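Local coordinates for dihydrodipicolinate reductase N-terminus domain-containing protein (Mycobacterium smegmatis, PDB 6IAQ), which probably catalyses the NADP-dependent reductive amination of ketones to amines, as expected of a native amine dehydrogenase with a Rossmann-type cofactor domain, at residues Trp168-Asp171 with Leu177-Ala180; Gln181-Thr186 with Gly272-Pro277; Pro200-Arg205 with Thr224-Asp229. All coordinates share one frame; numbering follows the deposited sequence.

Contact 1: Trp168-Asp171 with Leu177-Ala180; sequences WNVD and LATA. With NAP (NADP nicotinamide-adenine-dinucleotide phosphate), chain F.
The six-membered ring of Trp168, at the end of strand 158-169, meets the branched end of Leu177 on helix 175-180, the first of two apolar pairs: CZ3 of Trp168 lies 3.7 Å from Leu177 CD2, and Trp168 CH2 touches CD2 and CD1 of the leucine almost equally. The two side chains reach for each other from opposite directions, and Leu177 CD2 comes at the indole obliquely. Trp168 CG sits between its own backbone N and carbonyl carbon (chi1 51°), which swings the indole off the strand toward the helix. In the second pair, CG1 of Val170 presses on CB of Ala178 at 3.5 Å, closer than usual for two carbons, where the backbones also come nearest. All four residues are buried, and no hydrogen bond links the segments.

Polar contacts fix the turn that carries Val170. Asn169 OD1 accepts the backbone N of Asp171 at 3.0 Å, forming an Asx turn in which the donor stands well above the carbonyl plane. The same oxygen also takes Tyr275 N, so one amide oxygen ties the turn to the chain beyond strand 265-273. The Asp171 carboxylate bonds to Ser237, Glu238 and Ala239.

Leu177 also touches the cofactor, its CD1 lying 3.4 Å from O2D of the nicotinamide ribose of NADP; it thus meets both the indole and the ribose, with Phe203 touching both Trp168 and Leu177. Leu177 lines the NADP pocket, and Trp168, behind it on strand 158-169, packs this pocket residue against the mixed sheet of the C-terminal domain.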
ATOM      1  N   TRP A 168      19.893  -1.663  -4.183  1.00 24.95           N
ATOM      2  CA  TRP A 168      20.309  -0.436  -3.468  1.00 24.98           C
ATOM      3  C   TRP A 168      21.828  -0.269  -3.548  1.00 24.32           C
ATOM      4  O   TRP A 168      22.538  -1.238  -3.828  1.00 23.92           O
ATOM      5  CB  TRP A 168      19.758  -0.401  -2.041  1.00 24.37           C
ATOM      6  CG  TRP A 168      20.004  -1.628  -1.233  1.00 23.69           C
ATOM      7  CD1 TRP A 168      19.133  -2.653  -1.042  1.00 26.48           C
ATOM      8  CD2 TRP A 168      21.185  -1.943  -0.462  1.00 24.51           C
ATOM      9  NE1 TRP A 168      19.683  -3.594  -0.200  1.00 26.48           N
ATOM     10  CE2 TRP A 168      20.947  -3.186   0.154  1.00 27.36           C
ATOM     11  CE3 TRP A 168      22.401  -1.290  -0.220  1.00 25.26           C
ATOM     12  CZ2 TRP A 168      21.868  -3.774   1.013  1.00 26.73           C
ATOM     13  CZ3 TRP A 168      23.324  -1.882   0.605  1.00 26.46           C
ATOM     14  CH2 TRP A 168      23.048  -3.100   1.216  1.00 26.30           C
ATOM     15  N   ASN A 169      22.252   0.973  -3.360  1.00 26.62           N
ATOM     16  CA  ASN A 169      23.634   1.471  -3.515  1.00 24.31           C
ATOM     17  C   ASN A 169      24.308   1.553  -2.132  1.00 23.86           C
ATOM     18  O   ASN A 169      23.911   2.393  -1.331  1.00 23.74           O
ATOM     19  CB  ASN A 169      23.627   2.824  -4.201  1.00 22.30           C
ATOM     20  CG  ASN A 169      24.997   3.334  -4.548  1.00 24.12           C
ATOM     21  OD1 ASN A 169      25.992   2.642  -4.353  1.00 25.35           O
ATOM     22  ND2 ASN A 169      25.058   4.535  -5.081  1.00 26.13           N
ATOM     23  N   VAL A 170      25.334   0.730  -1.904  1.00 23.30           N
ATOM     24  CA  VAL A 170      26.245   0.840  -0.733  1.00 25.50           C
ATOM     25  C   VAL A 170      26.604   2.307  -0.460  1.00 26.73           C
ATOM     26  O   VAL A 170      26.629   2.708   0.696  1.00 24.89           O
ATOM     27  CB  VAL A 170      27.502  -0.020  -0.950  1.00 24.89           C
ATOM     28  CG1 VAL A 170      28.635   0.393  -0.026  1.00 25.71           C
ATOM     29  CG2 VAL A 170      27.167  -1.468  -0.763  1.00 24.79           C
ATOM     30  N   ASP A 171      26.910   3.091  -1.494  1.00 27.67           N
ATOM     31  CA  ASP A 171      27.467   4.455  -1.303  1.00 27.36           C
ATOM     32  C   ASP A 171      26.379   5.443  -0.873  1.00 25.57           C
ATOM     33  O   ASP A 171      26.720   6.593  -0.632  1.00 25.02           O
ATOM     34  CB  ASP A 171      28.227   4.916  -2.554  1.00 27.02           C
ATOM     35  CG  ASP A 171      29.688   4.458  -2.512  1.00 30.63           C
ATOM     36  OD1 ASP A 171      30.056   3.711  -1.581  1.00 29.38           O
ATOM     37  OD2 ASP A 171      30.444   4.849  -3.422  1.00 32.82           O
ATOM     38  N   LEU A 177      27.415  -0.740   6.908  1.00 25.59           N
ATOM     39  CA  LEU A 177      26.709  -1.551   5.875  1.00 26.17           C
ATOM     40  C   LEU A 177      27.695  -1.921   4.757  1.00 22.23           C
ATOM     41  O   LEU A 177      27.687  -3.073   4.350  1.00 26.59           O
ATOM     42  CB  LEU A 177      25.499  -0.769   5.356  1.00 24.03           C
ATOM     43  CG  LEU A 177      24.600  -1.500   4.364  1.00 25.66           C
ATOM     44  CD1 LEU A 177      24.264  -2.905   4.819  1.00 25.83           C
ATOM     45  CD2 LEU A 177      23.344  -0.697   4.103  1.00 25.36           C
ATOM     46  N   ALA A 178      28.562  -0.995   4.355  1.00 27.05           N
ATOM     47  CA  ALA A 178      29.575  -1.192   3.278  1.00 27.55           C
ATOM     48  C   ALA A 178      30.498  -2.343   3.676  1.00 31.25           C
ATOM     49  O   ALA A 178      30.708  -3.260   2.876  1.00 27.82           O
ATOM     50  CB  ALA A 178      30.327   0.090   2.999  1.00 27.50           C
ATOM     51  N   THR A 179      30.958  -2.360   4.919  1.00 27.80           N
ATOM     52  CA  THR A 179      31.828  -3.445   5.435  1.00 28.23           C
ATOM     53  C   THR A 179      31.045  -4.757   5.483  1.00 27.94           C
ATOM     54  O   THR A 179      31.596  -5.780   5.107  1.00 29.14           O
ATOM     55  CB  THR A 179      32.414  -3.074   6.803  1.00 30.11           C
ATOM     56  OG1 THR A 179      33.131  -1.863   6.596  1.00 28.82           O
ATOM     57  CG2 THR A 179      33.305  -4.155   7.364  1.00 31.41           C
ATOM     58  N   ALA A 180      29.792  -4.748   5.924  1.00 28.76           N
ATOM     59  CA  ALA A 180      28.975  -5.975   5.993  1.00 27.03           C
ATOM     60  C   ALA A 180      28.649  -6.514   4.585  1.00 27.32           C
ATOM     61  O   ALA A 180      28.345  -7.699   4.451  1.00 28.02           O
ATOM     62  CB  ALA A 180      27.740  -5.717   6.799  1.00 29.39           C
TER
HETATM   63  PA  NAP F 402      27.050   4.096   9.613  1.00 26.75           P
HETATM   64  O1A NAP F 402      27.146   5.385   8.943  1.00 26.25           O
HETATM   65  O2A NAP F 402      28.234   3.090   9.723  1.00 25.71           O
HETATM   66  O5B NAP F 402      26.496   4.410  11.116  1.00 29.38           O
HETATM   67  C5B NAP F 402      26.547   3.452  12.182  1.00 29.66           C
HETATM   68  C4B NAP F 402      26.668   4.214  13.495  1.00 32.85           C
HETATM   69  O4B NAP F 402      26.652   3.328  14.612  1.00 33.64           O
HETATM   70  C3B NAP F 402      27.959   5.064  13.640  1.00 34.37           C
HETATM   71  O3B NAP F 402      27.483   6.377  14.024  1.00 34.47           O
HETATM   72  C2B NAP F 402      28.750   4.461  14.797  1.00 38.56           C
HETATM   73  O2B NAP F 402      29.369   5.443  15.659  1.00 41.17           O
HETATM   74  C1B NAP F 402      27.608   3.882  15.573  1.00 33.78           C
HETATM   75  N9A NAP F 402      27.902   2.795  16.504  1.00 37.01           N
HETATM   76  C8A NAP F 402      28.455   1.589  16.267  1.00 33.26           C
HETATM   77  N7A NAP F 402      28.443   0.888  17.407  1.00 34.98           N
HETATM   78  C5A NAP F 402      27.801   1.631  18.339  1.00 37.22           C
HETATM   79  C6A NAP F 402      27.398   1.504  19.762  1.00 38.30           C
HETATM   80  N6A NAP F 402      27.675   0.407  20.455  1.00 40.84           N
HETATM   81  N1A NAP F 402      26.762   2.521  20.340  1.00 37.82           N
HETATM   82  C2A NAP F 402      26.437   3.661  19.694  1.00 38.14           C
HETATM   83  N3A NAP F 402      26.758   3.870  18.397  1.00 37.50           N
HETATM   84  C4A NAP F 402      27.451   2.895  17.742  1.00 34.81           C
HETATM   85  O3  NAP F 402      25.840   3.176   8.983  1.00 27.67           O
HETATM   86  PN  NAP F 402      24.367   3.746   8.479  1.00 25.24           P
HETATM   87  O1N NAP F 402      24.291   3.917   6.993  1.00 27.32           O
HETATM   88  O2N NAP F 402      23.924   4.886   9.326  1.00 24.96           O
HETATM   89  O5D NAP F 402      23.647   2.377   8.886  1.00 24.22           O
HETATM   90  C5D NAP F 402      23.417   1.914  10.222  1.00 25.52           C
HETATM   91  C4D NAP F 402      22.673   0.611  10.304  1.00 26.50           C
HETATM   92  O4D NAP F 402      21.325   0.834   9.773  1.00 27.28           O
HETATM   93  C3D NAP F 402      23.363  -0.470   9.522  1.00 25.18           C
HETATM   94  O3D NAP F 402      23.366  -1.716  10.196  1.00 23.76           O
HETATM   95  C2D NAP F 402      22.513  -0.559   8.247  1.00 25.39           C
HETATM   96  O2D NAP F 402      22.648  -1.862   7.663  1.00 24.89           O
HETATM   97  C1D NAP F 402      21.107  -0.181   8.795  1.00 26.95           C
HETATM   98  N1N NAP F 402      20.227   0.347   7.737  1.00 23.74           N
HETATM   99  C2N NAP F 402      19.027  -0.189   7.614  1.00 24.60           C
HETATM  100  C3N NAP F 402      18.193   0.237   6.591  1.00 24.38           C
HETATM  101  C7N NAP F 402      16.791  -0.312   6.443  1.00 26.19           C
HETATM  102  O7N NAP F 402      16.194   0.009   5.416  1.00 26.83           O
HETATM  103  N7N NAP F 402      16.226  -1.069   7.400  1.00 24.85           N
HETATM  104  C4N NAP F 402      18.637   1.235   5.724  1.00 22.74           C
HETATM  105  C5N NAP F 402      19.904   1.789   5.876  1.00 23.77           C
HETATM  106  C6N NAP F 402      20.670   1.312   6.911  1.00 22.34           C
HETATM  107  P2B NAP F 402      30.506   6.439  15.143  1.00 38.72           P
HETATM  108  O1X NAP F 402      29.887   7.404  14.174  1.00 35.82           O
HETATM  109  O2X NAP F 402      30.861   7.274  16.372  1.00 37.48           O
HETATM  110  O3X NAP F 402      31.521   5.408  14.640  1.00 43.32           O

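Contact 2: Gln181-Thr186 with Gly272-Pro277; sequences QQVGRT and GRVYGP
The chain leaves helix 175-180 at Gln181 through a Schellman motif, Gln182 taking positive phi, and then makes a type II beta turn from Gln182 to Arg185, while the facing segment runs off the end of strand 265-273 into a loop; the CA atoms of Gln181 and Gly272 are 7.0 Å apart. The helix end is thus joined to the mixed sheet of the C-terminal domain.

One hydrogen bond spans the gap. Gln181 NE2 donates to the backbone oxygen of Gly272 at 3.0 Å, with an N-H...O angle of 151°. The acceptor lies close to the amide plane of Gln181, but the nitrogen is tilted 31° from the carbonyl plane of the glycine. The glutamine chain bends at chi2 (-56°), which folds the amide back to the strand end. Gln181 NE2 also lies 3.8 Å from the carbonyl carbon C of Gly272.

Beside this bond the contact is apolar. Val183 and Val274, both buried, cross at about a right angle, and CG2 of Val274 faces both methyls of Val183. Val170 touches both valines, as does Ser237 of strand 235-237, so the pair belongs to a larger cluster.

At the strand end, Arg273, whose CB turns away from the 181-186 segment, forms a salt bridge with Glu279, and Tyr275 CE1 lies over one face of its guanidinium, nearer the edge than the centre. The tighter of the two valine approaches is Val183 CG1 to Val274 CG2, at 3.8 Å.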
ATOM      1  N   GLN A 181      28.680  -5.660   3.575  1.00 27.45           N
ATOM      2  CA  GLN A 181      28.434  -6.037   2.153  1.00 29.15           C
ATOM      3  C   GLN A 181      29.739  -6.526   1.506  1.00 25.83           C
ATOM      4  O   GLN A 181      29.705  -6.853   0.322  1.00 30.36           O
ATOM      5  CB  GLN A 181      27.829  -4.857   1.385  1.00 27.47           C
ATOM      6  CG  GLN A 181      26.403  -4.538   1.781  1.00 27.40           C
ATOM      7  CD  GLN A 181      25.475  -5.723   1.644  1.00 28.43           C
ATOM      8  OE1 GLN A 181      24.969  -6.246   2.632  1.00 26.01           O
ATOM      9  NE2 GLN A 181      25.251  -6.164   0.410  1.00 26.40           N
ATOM     10  N   GLN A 182      30.833  -6.607   2.274  1.00 30.72           N
ATOM     11  CA  GLN A 182      32.123  -7.213   1.849  1.00 29.10           C
ATOM     12  C   GLN A 182      32.778  -6.375   0.757  1.00 29.47           C
ATOM     13  O   GLN A 182      33.583  -6.925   0.002  1.00 32.09           O
ATOM     14  CB  GLN A 182      31.902  -8.646   1.359  1.00 28.52           C
ATOM     15  CG  GLN A 182      31.128  -9.520   2.340  1.00 31.00           C
ATOM     16  CD  GLN A 182      31.767  -9.579   3.704  1.00 32.79           C
ATOM     17  OE1 GLN A 182      32.931  -9.944   3.839  1.00 31.66           O
ATOM     18  NE2 GLN A 182      30.998  -9.213   4.720  1.00 30.50           N
ATOM     19  N   VAL A 183      32.505  -5.076   0.730  1.00 28.13           N
ATOM     20  CA  VAL A 183      33.043  -4.130  -0.272  1.00 32.16           C
ATOM     21  C   VAL A 183      34.561  -4.048  -0.102  1.00 32.32           C
ATOM     22  O   VAL A 183      35.037  -3.801   1.032  1.00 29.36           O
ATOM     23  CB  VAL A 183      32.379  -2.758  -0.141  1.00 31.17           C
ATOM     24  CG1 VAL A 183      33.036  -1.731  -1.031  1.00 32.98           C
ATOM     25  CG2 VAL A 183      30.900  -2.868  -0.428  1.00 30.34           C
ATOM     26  N   GLY A 184      35.282  -4.278  -1.202  1.00 31.81           N
ATOM     27  CA  GLY A 184      36.748  -4.152  -1.277  1.00 32.51           C
ATOM     28  C   GLY A 184      37.452  -5.454  -0.939  1.00 36.26           C
ATOM     29  O   GLY A 184      38.671  -5.476  -0.999  1.00 36.64           O
ATOM     30  N   ARG A 185      36.707  -6.504  -0.583  1.00 34.30           N
ATOM     31  CA  ARG A 185      37.275  -7.815  -0.220  1.00 39.91           C
ATOM     32  C   ARG A 185      37.633  -8.501  -1.533  1.00 42.41           C
ATOM     33  O   ARG A 185      37.079  -8.078  -2.593  1.00 36.41           O
ATOM     34  CB  ARG A 185      36.286  -8.682   0.567  1.00 40.95           C
ATOM     35  CG  ARG A 185      35.743  -8.045   1.843  1.00 43.79           C
ATOM     36  CD  ARG A 185      36.768  -8.030   2.973  1.00 43.39           C
ATOM     37  NE  ARG A 185      36.937  -9.346   3.562  1.00 46.38           N
ATOM     38  CZ  ARG A 185      37.978  -9.712   4.321  1.00 49.90           C
ATOM     39  NH1 ARG A 185      38.941  -8.843   4.609  1.00 43.91           N
ATOM     40  NH2 ARG A 185      38.041 -10.953   4.785  1.00 45.66           N
ATOM     41  N   THR A 186      38.483  -9.529  -1.468  1.00 39.59           N
ATOM     42  CA  THR A 186      38.797 -10.400  -2.626  1.00 35.86           C
ATOM     43  C   THR A 186      37.672 -11.423  -2.738  1.00 29.54           C
ATOM     44  O   THR A 186      36.994 -11.708  -1.708  1.00 34.41           O
ATOM     45  CB  THR A 186      40.166 -11.085  -2.493  1.00 32.22           C
ATOM     46  OG1 THR A 186      40.071 -12.024  -1.431  1.00 31.40           O
ATOM     47  CG2 THR A 186      41.296 -10.125  -2.225  1.00 34.17           C
ATOM     48  N   GLY A 272      22.799  -5.383  -2.990  1.00 24.09           N
ATOM     49  CA  GLY A 272      23.366  -4.228  -2.292  1.00 25.13           C
ATOM     50  C   GLY A 272      24.814  -4.093  -2.692  1.00 27.58           C
ATOM     51  O   GLY A 272      25.629  -4.979  -2.290  1.00 25.11           O
ATOM     52  N   ARG A 273      25.141  -3.059  -3.475  1.00 24.01           N
ATOM     53  CA  ARG A 273      26.488  -2.939  -4.070  1.00 23.87           C
ATOM     54  C   ARG A 273      26.836  -1.477  -4.327  1.00 27.27           C
ATOM     55  O   ARG A 273      25.938  -0.624  -4.407  1.00 26.23           O
ATOM     56  CB  ARG A 273      26.577  -3.762  -5.360  1.00 28.46           C
ATOM     57  CG  ARG A 273      25.730  -3.220  -6.516  1.00 25.71           C
ATOM     58  CD  ARG A 273      25.637  -4.150  -7.748  1.00 27.56           C
ATOM     59  NE  ARG A 273      24.973  -3.336  -8.761  1.00 28.79           N
ATOM     60  CZ  ARG A 273      23.650  -3.143  -8.828  1.00 30.23           C
ATOM     61  NH1 ARG A 273      22.834  -3.786  -8.000  1.00 30.03           N
ATOM     62  NH2 ARG A 273      23.162  -2.288  -9.713  1.00 30.53           N
ATOM     63  N   VAL A 274      28.128  -1.216  -4.514  1.00 24.25           N
ATOM     64  CA  VAL A 274      28.604   0.104  -4.969  1.00 27.19           C
ATOM     65  C   VAL A 274      28.136   0.286  -6.416  1.00 29.25           C
ATOM     66  O   VAL A 274      28.369  -0.621  -7.233  1.00 31.52           O
ATOM     67  CB  VAL A 274      30.124   0.244  -4.827  1.00 25.45           C
ATOM     68  CG1 VAL A 274      30.590   1.595  -5.298  1.00 26.03           C
ATOM     69  CG2 VAL A 274      30.583   0.003  -3.394  1.00 27.74           C
ATOM     70  N   TYR A 275      27.470   1.406  -6.709  1.00 26.11           N
ATOM     71  CA  TYR A 275      27.012   1.733  -8.077  1.00 29.46           C
ATOM     72  C   TYR A 275      28.121   2.463  -8.841  1.00 29.89           C
ATOM     73  O   TYR A 275      28.865   3.304  -8.263  1.00 28.99           O
ATOM     74  CB  TYR A 275      25.790   2.643  -8.045  1.00 28.43           C
ATOM     75  CG  TYR A 275      24.487   1.971  -7.706  1.00 29.84           C
ATOM     76  CD1 TYR A 275      24.407   0.662  -7.238  1.00 28.37           C
ATOM     77  CD2 TYR A 275      23.311   2.703  -7.793  1.00 28.20           C
ATOM     78  CE1 TYR A 275      23.186   0.085  -6.917  1.00 27.34           C
ATOM     79  CE2 TYR A 275      22.092   2.144  -7.474  1.00 27.66           C
ATOM     80  CZ  TYR A 275      22.022   0.840  -7.028  1.00 29.52           C
ATOM     81  OH  TYR A 275      20.802   0.319  -6.696  1.00 27.60           O
ATOM     82  N   GLY A 276      28.194   2.182 -10.125  1.00 32.92           N
ATOM     83  CA  GLY A 276      28.906   3.041 -11.085  1.00 38.11           C
ATOM     84  C   GLY A 276      27.948   4.092 -11.634  1.00 40.73           C
ATOM     85  O   GLY A 276      26.755   4.071 -11.332  1.00 34.40           O
ATOM     86  N   PRO A 277      28.448   5.049 -12.444  1.00 47.84           N
ATOM     87  CA  PRO A 277      27.595   6.071 -13.057  1.00 47.39           C
ATOM     88  C   PRO A 277      26.424   5.459 -13.847  1.00 43.93           C
ATOM     89  O   PRO A 277      26.597   4.411 -14.451  1.00 41.04           O
ATOM     90  CB  PRO A 277      28.564   6.820 -13.989  1.00 51.69           C
ATOM     91  CG  PRO A 277      29.915   6.617 -13.349  1.00 51.08           C
ATOM     92  CD  PRO A 277      29.868   5.214 -12.784  1.00 51.87           C
TER

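Contact 3: Pro200-Arg205 with Thr224-Asp229; sequences PPTFGR and TATRPD
The methyl of Thr202 reaches over the hydroxyls of two threonines on strand 219-230: its CG2 lies 4.1 Å from Thr224 OG1 and 4.3 Å from Thr226 OG1. These are loose van der Waals approaches, with no hydrogen bond between the segments. Thr224 and Thr226, two apart on the strand, share a face, so both turn CB toward the 200-205 segment, while Ala225 between them turns away. Thr202 and Thr224 run alongside each other, pointing opposite ways.

The hydroxyls turn to acidic residues of the adjacent strand 249-260. Asp256 joins Thr202 and Thr224, with OD2 bonded to Thr202 OG1 and OD1 to Thr224 OG1, while Asp254 takes the hydroxyl of Thr226, which Arg199 also meets.

Thr202 is the N-cap of helix 203-215. With OG1 placed between its backbone N and carbonyl carbon (chi1 61°), it accepts Arg205 N at 3.2 Å, with an N-H...O angle of 138°. The same torsion sets CG2 anti to the carbonyl carbon, on the strand side. One hydroxyl therefore serves both the helix start and Asp256, while the methyl does the packing.

The contact is partly buried, Thr224 being exposed. It sets the start of helix 203-215 against strands 219-230 and 249-260 at the outer edge of the mixed sheet; helix 187-195 adds Phe190 and Val194 against Thr226, and Phe203 packs on Met270 of strand 265-273.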
ATOM      1  N   PRO A 200      25.236 -14.224   8.877  1.00 38.46           N
ATOM      2  CA  PRO A 200      23.930 -13.731   9.314  1.00 40.68           C
ATOM      3  C   PRO A 200      22.815 -14.052   8.324  1.00 40.70           C
ATOM      4  O   PRO A 200      23.094 -14.285   7.138  1.00 37.98           O
ATOM      5  CB  PRO A 200      24.073 -12.208   9.491  1.00 39.75           C
ATOM      6  CG  PRO A 200      25.435 -11.854   8.970  1.00 43.63           C
ATOM      7  CD  PRO A 200      26.212 -13.148   8.742  1.00 41.55           C
ATOM      8  N   PRO A 201      21.543 -14.017   8.778  1.00 35.31           N
ATOM      9  CA  PRO A 201      20.410 -14.195   7.876  1.00 35.52           C
ATOM     10  C   PRO A 201      20.392 -13.035   6.851  1.00 35.69           C
ATOM     11  O   PRO A 201      20.871 -11.940   7.115  1.00 34.41           O
ATOM     12  CB  PRO A 201      19.176 -14.164   8.798  1.00 36.90           C
ATOM     13  CG  PRO A 201      19.624 -13.333  10.010  1.00 39.43           C
ATOM     14  CD  PRO A 201      21.116 -13.641  10.147  1.00 38.12           C
ATOM     15  N   THR A 202      19.905 -13.326   5.660  1.00 30.89           N
ATOM     16  CA  THR A 202      19.741 -12.330   4.575  1.00 32.47           C
ATOM     17  C   THR A 202      18.609 -11.372   4.955  1.00 31.27           C
ATOM     18  O   THR A 202      17.629 -11.786   5.599  1.00 27.33           O
ATOM     19  CB  THR A 202      19.517 -13.008   3.220  1.00 34.13           C
ATOM     20  OG1 THR A 202      18.307 -13.771   3.330  1.00 33.45           O
ATOM     21  CG2 THR A 202      20.701 -13.870   2.828  1.00 36.15           C
ATOM     22  N   PHE A 203      18.729 -10.114   4.533  1.00 31.21           N
ATOM     23  CA  PHE A 203      17.654  -9.100   4.697  1.00 27.42           C
ATOM     24  C   PHE A 203      16.343  -9.652   4.138  1.00 26.71           C
ATOM     25  O   PHE A 203      15.279  -9.481   4.777  1.00 28.62           O
ATOM     26  CB  PHE A 203      18.024  -7.796   3.991  1.00 27.45           C
ATOM     27  CG  PHE A 203      19.230  -7.073   4.544  1.00 27.90           C
ATOM     28  CD1 PHE A 203      19.914  -7.524   5.674  1.00 29.03           C
ATOM     29  CD2 PHE A 203      19.642  -5.892   3.959  1.00 25.59           C
ATOM     30  CE1 PHE A 203      21.004  -6.825   6.170  1.00 28.15           C
ATOM     31  CE2 PHE A 203      20.722  -5.193   4.466  1.00 26.91           C
ATOM     32  CZ  PHE A 203      21.389  -5.655   5.571  1.00 27.97           C
ATOM     33  N   GLY A 204      16.430 -10.304   2.988  1.00 28.34           N
ATOM     34  CA  GLY A 204      15.257 -10.809   2.262  1.00 30.54           C
ATOM     35  C   GLY A 204      14.554 -11.926   3.003  1.00 30.67           C
ATOM     36  O   GLY A 204      13.331 -12.046   2.863  1.00 29.19           O
ATOM     37  N   ARG A 205      15.283 -12.714   3.797  1.00 29.83           N
ATOM     38  CA  ARG A 205      14.656 -13.795   4.587  1.00 27.49           C
ATOM     39  C   ARG A 205      13.659 -13.176   5.573  1.00 29.06           C
ATOM     40  O   ARG A 205      12.523 -13.684   5.741  1.00 30.73           O
ATOM     41  CB  ARG A 205      15.749 -14.638   5.244  1.00 32.42           C
ATOM     42  CG  ARG A 205      15.214 -15.612   6.288  1.00 32.15           C
ATOM     43  CD  ARG A 205      14.261 -16.637   5.701  1.00 34.09           C
ATOM     44  NE  ARG A 205      13.538 -17.186   6.833  1.00 41.83           N
ATOM     45  CZ  ARG A 205      14.017 -18.119   7.638  1.00 39.86           C
ATOM     46  NH1 ARG A 205      15.204 -18.652   7.395  1.00 37.60           N
ATOM     47  NH2 ARG A 205      13.286 -18.552   8.647  1.00 40.04           N
ATOM     48  N   THR A 224      17.791 -20.402  -0.204  1.00 43.58           N
ATOM     49  CA  THR A 224      18.569 -19.143  -0.228  1.00 43.97           C
ATOM     50  C   THR A 224      19.850 -19.376  -1.010  1.00 40.31           C
ATOM     51  O   THR A 224      20.345 -20.502  -0.981  1.00 49.48           O
ATOM     52  CB  THR A 224      18.888 -18.645   1.192  1.00 40.70           C
ATOM     53  OG1 THR A 224      19.463 -17.351   1.034  1.00 43.83           O
ATOM     54  CG2 THR A 224      19.835 -19.558   1.955  1.00 41.56           C
ATOM     55  N   ALA A 225      20.361 -18.344  -1.662  1.00 36.76           N
ATOM     56  CA  ALA A 225      21.669 -18.356  -2.344  1.00 37.35           C
ATOM     57  C   ALA A 225      22.180 -16.921  -2.443  1.00 38.42           C
ATOM     58  O   ALA A 225      21.356 -15.973  -2.474  1.00 37.37           O
ATOM     59  CB  ALA A 225      21.569 -18.999  -3.704  1.00 37.46           C
ATOM     60  N   THR A 226      23.494 -16.770  -2.459  1.00 39.03           N
ATOM     61  CA  THR A 226      24.179 -15.470  -2.496  1.00 35.78           C
ATOM     62  C   THR A 226      25.355 -15.581  -3.449  1.00 33.21           C
ATOM     63  O   THR A 226      26.033 -16.618  -3.416  1.00 39.42           O
ATOM     64  CB  THR A 226      24.650 -15.044  -1.106  1.00 31.66           C
ATOM     65  OG1 THR A 226      23.474 -14.933  -0.308  1.00 31.82           O
ATOM     66  CG2 THR A 226      25.444 -13.753  -1.132  1.00 36.51           C
ATOM     67  N   ARG A 227      25.575 -14.550  -4.255  1.00 30.37           N
ATOM     68  CA  ARG A 227      26.770 -14.433  -5.110  1.00 31.41           C
ATOM     69  C   ARG A 227      27.337 -13.032  -4.928  1.00 33.58           C
ATOM     70  O   ARG A 227      26.607 -12.070  -4.654  1.00 34.10           O
ATOM     71  CB  ARG A 227      26.398 -14.738  -6.565  1.00 35.77           C
ATOM     72  CG  ARG A 227      25.423 -13.754  -7.182  1.00 40.83           C
ATOM     73  CD  ARG A 227      25.600 -13.672  -8.686  1.00 46.60           C
ATOM     74  NE  ARG A 227      24.938 -12.528  -9.297  1.00 47.28           N
ATOM     75  CZ  ARG A 227      23.640 -12.463  -9.594  1.00 52.01           C
ATOM     76  NH1 ARG A 227      22.808 -13.448  -9.280  1.00 50.17           N
ATOM     77  NH2 ARG A 227      23.163 -11.383 -10.195  1.00 53.32           N
ATOM     78  N   PRO A 228      28.667 -12.871  -5.056  1.00 30.25           N
ATOM     79  CA  PRO A 228      29.277 -11.561  -4.936  1.00 31.15           C
ATOM     80  C   PRO A 228      28.937 -10.730  -6.179  1.00 35.02           C
ATOM     81  O   PRO A 228      28.719 -11.304  -7.244  1.00 36.73           O
ATOM     82  CB  PRO A 228      30.770 -11.876  -4.873  1.00 35.12           C
ATOM     83  CG  PRO A 228      30.887 -13.169  -5.693  1.00 33.02           C
ATOM     84  CD  PRO A 228      29.651 -13.944  -5.318  1.00 32.12           C
ATOM     85  N   ASP A 229      28.862  -9.413  -5.986  1.00 30.55           N
ATOM     86  CA  ASP A 229      28.825  -8.438  -7.093  1.00 32.87           C
ATOM     87  C   ASP A 229      30.267  -7.990  -7.300  1.00 34.79           C
ATOM     88  O   ASP A 229      30.955  -7.689  -6.295  1.00 30.23           O
ATOM     89  CB  ASP A 229      27.848  -7.292  -6.804  1.00 36.05           C
ATOM     90  CG  ASP A 229      26.415  -7.749  -6.572  1.00 35.46           C
ATOM     91  OD1 ASP A 229      26.016  -8.750  -7.144  1.00 37.93           O
ATOM     92  OD2 ASP A 229      25.709  -7.083  -5.799  1.00 34.55           O
TER

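Overall arrangement
All three contacts bring helices or loops against the mixed sheet of the C-terminal domain. Contacts 1 and 2 are buried neighbours, their centres about 7 Å apart, resting on the adjacent strands 158-169 and 265-273 and joined by backbone bonding between Val170 and Arg273. Contact 1 is purely apolar across its segments and lies beside the cofactor; contact 2, farther from the centre of the chain, adds an amide-to-backbone bond. Contact 3 sits on the edge strand 219-230, partly exposed, and its Thr202 and Thr224 are joined through Asp256 instead of directly. Phe203 connects contacts 1 and 3, whereas Asp229 packs against Arg273 between contacts 2 and 3.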